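Local coordinates for protein D-xylonate dehydratase (Caulobacter crescentus, PDB 5OYN) that catalyses the dehydration of D-xylonate, and with similar efficiency of D-gluconate, to the 2-dehydro-3-deoxy sugar acid, using a [2Fe-2S] cluster and magnesium, at residues G519-I531 with A540-Q552. Residues are numbered along the deposited sequence; the frame is centred on the assembly and turned at random.
Sequences GLSWLRTGDTIRI and ALVDEATIAARKQ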
ATOM      1  N   GLY A 519     -32.996 -10.484  39.912  1.00 72.00           N
ATOM      2  CA  GLY A 519     -32.905 -10.344  41.359  1.00 71.60           C
ATOM      3  C   GLY A 519     -32.100  -9.144  41.824  1.00 74.11           C
ATOM      4  O   GLY A 519     -32.353  -8.596  42.901  1.00 72.90           O
ATOM      5  N   LEU A 520     -31.123  -8.710  41.029  1.00 76.30           N
ATOM      6  CA  LEU A 520     -30.336  -7.556  41.442  1.00 76.80           C
ATOM      7  C   LEU A 520     -31.138  -6.259  41.439  1.00 71.87           C
ATOM      8  O   LEU A 520     -30.640  -5.250  41.946  1.00 68.32           O
ATOM      9  CB  LEU A 520     -29.101  -7.418  40.543  1.00 77.30           C
ATOM     10  CG  LEU A 520     -27.960  -8.399  40.856  1.00 77.23           C
ATOM     11  CD1 LEU A 520     -26.815  -8.238  39.880  1.00 67.42           C
ATOM     12  CD2 LEU A 520     -27.469  -8.249  42.292  1.00 68.08           C
ATOM     13  N   SER A 521     -32.366  -6.260  40.904  1.00 72.92           N
ATOM     14  CA  SER A 521     -33.152  -5.028  40.895  1.00 76.25           C
ATOM     15  C   SER A 521     -33.620  -4.639  42.290  1.00 77.69           C
ATOM     16  O   SER A 521     -33.817  -3.448  42.558  1.00 82.72           O
ATOM     17  CB  SER A 521     -34.353  -5.144  39.952  1.00 75.11           C
ATOM     18  OG  SER A 521     -34.886  -6.454  39.931  1.00 77.43           O
ATOM     19  N   TRP A 522     -33.790  -5.607  43.196  1.00 79.10           N
ATOM     20  CA  TRP A 522     -34.309  -5.306  44.521  1.00 73.96           C
ATOM     21  C   TRP A 522     -33.259  -5.341  45.619  1.00 77.80           C
ATOM     22  O   TRP A 522     -33.572  -4.961  46.754  1.00 80.84           O
ATOM     23  CB  TRP A 522     -35.464  -6.255  44.891  1.00 75.33           C
ATOM     24  CG  TRP A 522     -35.255  -7.748  44.691  1.00 70.26           C
ATOM     25  CD1 TRP A 522     -35.789  -8.532  43.692  1.00 72.17           C
ATOM     26  CD2 TRP A 522     -34.519  -8.638  45.541  1.00 62.01           C
ATOM     27  NE1 TRP A 522     -35.406  -9.847  43.861  1.00 66.38           N
ATOM     28  CE2 TRP A 522     -34.621  -9.937  44.983  1.00 61.70           C
ATOM     29  CE3 TRP A 522     -33.766  -8.462  46.704  1.00 66.81           C
ATOM     30  CZ2 TRP A 522     -34.001 -11.048  45.555  1.00 65.91           C
ATOM     31  CZ3 TRP A 522     -33.149  -9.574  47.276  1.00 69.65           C
ATOM     32  CH2 TRP A 522     -33.273 -10.848  46.701  1.00 67.51           C
ATOM     33  N   LEU A 523     -32.034  -5.768  45.324  1.00 75.09           N
ATOM     34  CA  LEU A 523     -30.996  -5.787  46.347  1.00 72.38           C
ATOM     35  C   LEU A 523     -30.655  -4.366  46.788  1.00 74.27           C
ATOM     36  O   LEU A 523     -30.754  -3.407  46.017  1.00 76.47           O
ATOM     37  CB  LEU A 523     -29.756  -6.509  45.826  1.00 69.92           C
ATOM     38  CG  LEU A 523     -28.458  -6.503  46.631  1.00 73.84           C
ATOM     39  CD1 LEU A 523     -28.370  -7.700  47.567  1.00 76.06           C
ATOM     40  CD2 LEU A 523     -27.306  -6.537  45.662  1.00 73.94           C
ATOM     41  N   ARG A 524     -30.300  -4.223  48.061  1.00 73.64           N
ATOM     42  CA  ARG A 524     -30.002  -2.914  48.618  1.00 73.67           C
ATOM     43  C   ARG A 524     -28.765  -3.017  49.491  1.00 73.94           C
ATOM     44  O   ARG A 524     -28.501  -4.059  50.096  1.00 74.93           O
ATOM     45  CB  ARG A 524     -31.177  -2.352  49.431  1.00 74.60           C
ATOM     46  CG  ARG A 524     -32.528  -2.441  48.737  1.00 75.12           C
ATOM     47  CD  ARG A 524     -32.725  -1.312  47.740  1.00 81.01           C
ATOM     48  NE  ARG A 524     -34.044  -1.335  47.106  1.00 81.84           N
ATOM     49  CZ  ARG A 524     -34.266  -1.722  45.851  1.00 86.91           C
ATOM     50  NH1 ARG A 524     -33.251  -2.129  45.092  1.00 80.79           N
ATOM     51  NH2 ARG A 524     -35.502  -1.708  45.351  1.00 85.11           N
ATOM     52  N   THR A 525     -28.000  -1.925  49.534  1.00 74.42           N
ATOM     53  CA  THR A 525     -26.792  -1.877  50.348  1.00 73.88           C
ATOM     54  C   THR A 525     -27.114  -2.270  51.788  1.00 78.87           C
ATOM     55  O   THR A 525     -28.203  -1.998  52.297  1.00 88.26           O
ATOM     56  CB  THR A 525     -26.184  -0.471  50.277  1.00 65.61           C
ATOM     57  OG1 THR A 525     -25.922  -0.142  48.906  1.00 75.37           O
ATOM     58  CG2 THR A 525     -24.890  -0.381  51.052  1.00 63.32           C
ATOM     59  N   GLY A 526     -26.176  -2.953  52.440  1.00 72.09           N
ATOM     60  CA  GLY A 526     -26.378  -3.426  53.786  1.00 76.75           C
ATOM     61  C   GLY A 526     -26.959  -4.821  53.891  1.00 80.90           C
ATOM     62  O   GLY A 526     -26.808  -5.464  54.944  1.00 80.07           O
ATOM     63  N   ASP A 527     -27.619  -5.311  52.838  1.00 77.44           N
ATOM     64  CA  ASP A 527     -28.062  -6.697  52.802  1.00 72.83           C
ATOM     65  C   ASP A 527     -26.867  -7.639  52.934  1.00 75.23           C
ATOM     66  O   ASP A 527     -25.704  -7.251  52.787  1.00 79.49           O
ATOM     67  CB  ASP A 527     -28.811  -7.003  51.507  1.00 70.45           C
ATOM     68  CG  ASP A 527     -30.105  -6.215  51.374  1.00 84.12           C
ATOM     69  OD1 ASP A 527     -30.755  -6.313  50.302  1.00 80.53           O
ATOM     70  OD2 ASP A 527     -30.471  -5.493  52.335  1.00 85.82           O
ATOM     71  N   THR A 528     -27.164  -8.897  53.223  1.00 76.16           N
ATOM     72  CA  THR A 528     -26.138  -9.910  53.409  1.00 72.66           C
ATOM     73  C   THR A 528     -26.264 -10.938  52.296  1.00 73.18           C
ATOM     74  O   THR A 528     -27.359 -11.451  52.036  1.00 71.46           O
ATOM     75  CB  THR A 528     -26.242 -10.549  54.799  1.00 71.08           C
ATOM     76  OG1 THR A 528     -25.608  -9.683  55.752  1.00 70.99           O
ATOM     77  CG2 THR A 528     -25.559 -11.919  54.852  1.00 67.44           C
ATOM     78  N   ILE A 529     -25.147 -11.191  51.611  1.00 74.65           N
ATOM     79  CA  ILE A 529     -25.073 -12.155  50.519  1.00 73.48           C
ATOM     80  C   ILE A 529     -24.248 -13.344  50.993  1.00 73.08           C
ATOM     81  O   ILE A 529     -23.212 -13.176  51.652  1.00 67.95           O
ATOM     82  CB  ILE A 529     -24.465 -11.525  49.248  1.00 67.20           C
ATOM     83  CG1 ILE A 529     -25.353 -10.378  48.755  1.00 71.54           C
ATOM     84  CG2 ILE A 529     -24.284 -12.579  48.164  1.00 70.66           C
ATOM     85  CD1 ILE A 529     -25.299 -10.124  47.254  1.00 66.96           C
ATOM     86  N   ARG A 530     -24.722 -14.545  50.672  1.00 72.32           N
ATOM     87  CA  ARG A 530     -24.100 -15.787  51.115  1.00 73.13           C
ATOM     88  C   ARG A 530     -23.658 -16.569  49.889  1.00 72.56           C
ATOM     89  O   ARG A 530     -24.493 -16.982  49.072  1.00 71.62           O
ATOM     90  CB  ARG A 530     -25.064 -16.610  51.975  1.00 74.36           C
ATOM     91  CG  ARG A 530     -24.771 -18.104  52.013  1.00 74.16           C
ATOM     92  CD  ARG A 530     -25.266 -18.736  53.299  1.00 70.18           C
ATOM     93  NE  ARG A 530     -24.955 -20.163  53.355  1.00 82.74           N
ATOM     94  CZ  ARG A 530     -24.358 -20.771  54.387  1.00 92.34           C
ATOM     95  NH1 ARG A 530     -23.993 -20.078  55.469  1.00 83.56           N
ATOM     96  NH2 ARG A 530     -24.121 -22.081  54.335  1.00 85.05           N
ATOM     97  N   ILE A 531     -22.347 -16.767  49.762  1.00 64.94           N
ATOM     98  CA  ILE A 531     -21.755 -17.441  48.613  1.00 72.08           C
ATOM     99  C   ILE A 531     -21.333 -18.832  49.056  1.00 68.67           C
ATOM    100  O   ILE A 531     -20.611 -18.985  50.051  1.00 64.91           O
ATOM    101  CB  ILE A 531     -20.549 -16.661  48.038  1.00 73.46           C
ATOM    102  CG1 ILE A 531     -20.884 -15.182  47.792  1.00 66.88           C
ATOM    103  CG2 ILE A 531     -20.047 -17.297  46.741  1.00 65.24           C
ATOM    104  CD1 ILE A 531     -21.817 -14.933  46.624  1.00 61.45           C
ATOM    105  N   ALA A 540     -29.188 -13.742  48.436  1.00 67.60           N
ATOM    106  CA  ALA A 540     -29.455 -12.619  49.316  1.00 73.82           C
ATOM    107  C   ALA A 540     -30.334 -13.114  50.459  1.00 78.38           C
ATOM    108  O   ALA A 540     -31.446 -13.604  50.224  1.00 76.13           O
ATOM    109  CB  ALA A 540     -30.135 -11.489  48.546  1.00 75.85           C
ATOM    110  N   LEU A 541     -29.817 -13.019  51.688  1.00 78.52           N
ATOM    111  CA  LEU A 541     -30.563 -13.382  52.898  1.00 75.32           C
ATOM    112  C   LEU A 541     -31.555 -12.262  53.206  1.00 76.98           C
ATOM    113  O   LEU A 541     -31.333 -11.402  54.064  1.00 75.64           O
ATOM    114  CB  LEU A 541     -29.611 -13.626  54.061  1.00 67.93           C
ATOM    115  CG  LEU A 541     -28.493 -14.617  53.755  1.00 72.79           C
ATOM    116  CD1 LEU A 541     -27.580 -14.801  54.959  1.00 68.73           C
ATOM    117  CD2 LEU A 541     -29.078 -15.950  53.292  1.00 72.65           C
ATOM    118  N   VAL A 542     -32.668 -12.278  52.472  1.00 78.72           N
ATOM    119  CA  VAL A 542     -33.713 -11.261  52.548  1.00 84.16           C
ATOM    120  C   VAL A 542     -35.056 -11.941  52.296  1.00 89.74           C
ATOM    121  O   VAL A 542     -35.282 -12.515  51.223  1.00 86.41           O
ATOM    122  CB  VAL A 542     -33.457 -10.121  51.543  1.00 82.62           C
ATOM    123  CG1 VAL A 542     -34.726  -9.316  51.297  1.00 81.79           C
ATOM    124  CG2 VAL A 542     -32.326  -9.213  52.037  1.00 82.32           C
ATOM    125  N   ASP A 543     -35.955 -11.868  53.281  1.00 94.01           N
ATOM    126  CA  ASP A 543     -37.129 -12.732  53.330  1.00 95.78           C
ATOM    127  C   ASP A 543     -38.092 -12.441  52.184  1.00 95.10           C
ATOM    128  O   ASP A 543     -38.092 -11.358  51.591  1.00 95.10           O
ATOM    129  CB  ASP A 543     -37.856 -12.576  54.669  1.00 99.62           C
ATOM    130  CG  ASP A 543     -38.295 -11.144  54.933  1.00101.88           C
ATOM    131  OD1 ASP A 543     -37.418 -10.296  55.221  1.00102.43           O
ATOM    132  OD2 ASP A 543     -39.514 -10.870  54.850  1.00 99.37           O
ATOM    133  N   GLU A 544     -38.936 -13.441  51.892  1.00 94.80           N
ATOM    134  CA  GLU A 544     -39.877 -13.366  50.775  1.00 97.58           C
ATOM    135  C   GLU A 544     -40.767 -12.132  50.849  1.00 96.41           C
ATOM    136  O   GLU A 544     -41.182 -11.597  49.812  1.00 86.90           O
ATOM    137  CB  GLU A 544     -40.748 -14.627  50.751  1.00102.12           C
ATOM    138  CG  GLU A 544     -40.220 -15.765  49.886  1.00106.85           C
ATOM    139  CD  GLU A 544     -41.338 -16.593  49.260  1.00117.12           C
ATOM    140  OE1 GLU A 544     -42.505 -16.450  49.691  1.00115.60           O
ATOM    141  OE2 GLU A 544     -41.051 -17.391  48.337  1.00117.35           O
ATOM    142  N   ALA A 545     -41.073 -11.675  52.064  1.00 99.81           N
ATOM    143  CA  ALA A 545     -41.988 -10.554  52.249  1.00 99.62           C
ATOM    144  C   ALA A 545     -41.312  -9.228  51.915  1.00 95.25           C
ATOM    145  O   ALA A 545     -41.853  -8.424  51.146  1.00 94.40           O
ATOM    146  CB  ALA A 545     -42.528 -10.553  53.685  1.00 99.59           C
ATOM    147  N   THR A 546     -40.123  -8.987  52.485  1.00 93.18           N
ATOM    148  CA  THR A 546     -39.374  -7.780  52.148  1.00 94.56           C
ATOM    149  C   THR A 546     -39.065  -7.711  50.660  1.00 92.58           C
ATOM    150  O   THR A 546     -39.019  -6.615  50.090  1.00 88.94           O
ATOM    151  CB  THR A 546     -38.069  -7.708  52.946  1.00 90.20           C
ATOM    152  OG1 THR A 546     -38.308  -8.072  54.311  1.00 94.10           O
ATOM    153  CG2 THR A 546     -37.505  -6.300  52.897  1.00 84.22           C
ATOM    154  N   ILE A 547     -38.874  -8.867  50.014  1.00 86.29           N
ATOM    155  CA  ILE A 547     -38.509  -8.883  48.599  1.00 90.48           C
ATOM    156  C   ILE A 547     -39.570  -8.175  47.765  1.00 91.64           C
ATOM    157  O   ILE A 547     -39.265  -7.249  47.001  1.00 89.51           O
ATOM    158  CB  ILE A 547     -38.270 -10.327  48.118  1.00 87.54           C
ATOM    159  CG1 ILE A 547     -36.909 -10.839  48.601  1.00 82.34           C
ATOM    160  CG2 ILE A 547     -38.324 -10.409  46.601  1.00 75.95           C
ATOM    161  CD1 ILE A 547     -36.544 -12.219  48.069  1.00 74.04           C
ATOM    162  N   ALA A 548     -40.838  -8.582  47.912  1.00 92.16           N
ATOM    163  CA  ALA A 548     -41.892  -8.006  47.079  1.00 93.12           C
ATOM    164  C   ALA A 548     -42.216  -6.566  47.459  1.00 93.24           C
ATOM    165  O   ALA A 548     -42.769  -5.828  46.632  1.00 88.50           O
ATOM    166  CB  ALA A 548     -43.153  -8.862  47.146  1.00 89.45           C
ATOM    167  N   ALA A 549     -41.891  -6.153  48.688  1.00 92.01           N
ATOM    168  CA  ALA A 549     -42.032  -4.748  49.058  1.00 91.84           C
ATOM    169  C   ALA A 549     -41.081  -3.875  48.249  1.00 95.65           C
ATOM    170  O   ALA A 549     -41.466  -2.801  47.767  1.00 95.31           O
ATOM    171  CB  ALA A 549     -41.782  -4.569  50.556  1.00 91.94           C
ATOM    172  N   ARG A 550     -39.834  -4.323  48.093  1.00 93.99           N
ATOM    173  CA  ARG A 550     -38.896  -3.604  47.242  1.00 90.29           C
ATOM    174  C   ARG A 550     -39.331  -3.657  45.779  1.00 90.85           C
ATOM    175  O   ARG A 550     -39.276  -2.641  45.076  1.00 93.59           O
ATOM    176  CB  ARG A 550     -37.490  -4.183  47.414  1.00 86.64           C
ATOM    177  CG  ARG A 550     -37.110  -4.539  48.843  1.00 85.48           C
ATOM    178  CD  ARG A 550     -35.796  -3.893  49.248  1.00 83.66           C
ATOM    179  NE  ARG A 550     -35.179  -4.513  50.420  1.00 75.62           N
ATOM    180  CZ  ARG A 550     -34.061  -5.236  50.387  1.00 80.50           C
ATOM    181  NH1 ARG A 550     -33.431  -5.452  49.237  1.00 81.68           N
ATOM    182  NH2 ARG A 550     -33.567  -5.748  51.508  1.00 79.40           N
ATOM    183  N   LYS A 551     -39.786  -4.828  45.311  1.00 86.40           N
ATOM    184  CA  LYS A 551     -40.139  -4.990  43.900  1.00 86.70           C
ATOM    185  C   LYS A 551     -41.218  -4.012  43.464  1.00 91.70           C
ATOM    186  O   LYS A 551     -41.291  -3.653  42.281  1.00 95.31           O
ATOM    187  CB  LYS A 551     -40.608  -6.417  43.622  1.00 81.25           C
ATOM    188  CG  LYS A 551     -39.503  -7.392  43.304  1.00 80.14           C
ATOM    189  CD  LYS A 551     -40.049  -8.621  42.613  1.00 76.42           C
ATOM    190  CE  LYS A 551     -39.389  -9.875  43.154  1.00 76.45           C
ATOM    191  NZ  LYS A 551     -39.892 -11.092  42.454  1.00 72.83           N
ATOM    192  N   GLN A 552     -42.070  -3.584  44.393  1.00 97.74           N
ATOM    193  CA  GLN A 552     -43.121  -2.635  44.066  1.00 99.87           C
ATOM    194  C   GLN A 552     -42.613  -1.201  44.011  1.00 93.94           C
ATOM    195  O   GLN A 552     -43.345  -0.320  43.549  1.00 90.28           O
ATOM    196  CB  GLN A 552     -44.271  -2.768  45.076  1.00102.28           C
ATOM    197  CG  GLN A 552     -45.014  -4.102  44.971  1.00104.31           C
ATOM    198  CD  GLN A 552     -46.443  -3.949  44.466  1.00113.37           C
ATOM    199  OE1 GLN A 552     -47.229  -3.167  45.007  1.00116.19           O
ATOM    200  NE2 GLN A 552     -46.780  -4.692  43.410  1.00108.71           N
TER
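Trp522 lays one face of its indole under Ile547, whose CG1 sits 4.0 Å from the centroid of the Trp522 six-membered ring, a CH-pi contact. Ala540 CB meets the far end of the ring at CH2 (3.7 Å), while the aliphatic part of Lys551 runs alongside the indole past CD1. Beyond this apolar patch Arg550, its chain bent at chi2 (-127°), brings the edge of its guanidinium up to the backbone at Trp522 and Leu523. Its NH1 donates to Trp522 O, which lies in the guanidinium plane, and also to Asp527 OD1 at 3.0 Å on the syn lone pair. NH2 adds a second bond to Asp527 OD1 (3.1 Å), so the salt bridge is end-on and centred on one oxygen. Arg524 N meets that same OD1 from above the carboxylate plane, across the type II turn 524-527. Arg524 slides past in the opposite direction, its CG over a face of the Arg550 guanidinium. Further along, Leu541 N bonds Thr528 O (2.9 Å) where edge strand 537-540 leads toward helix 544-551. A leucine in place of Arg550 would probably leave Asp527 without its countercharge and Trp522 O without this donor. Three N-H groups converging on OD1 thus hold the carboxylate between turn and helix, beside the apolar indole packing.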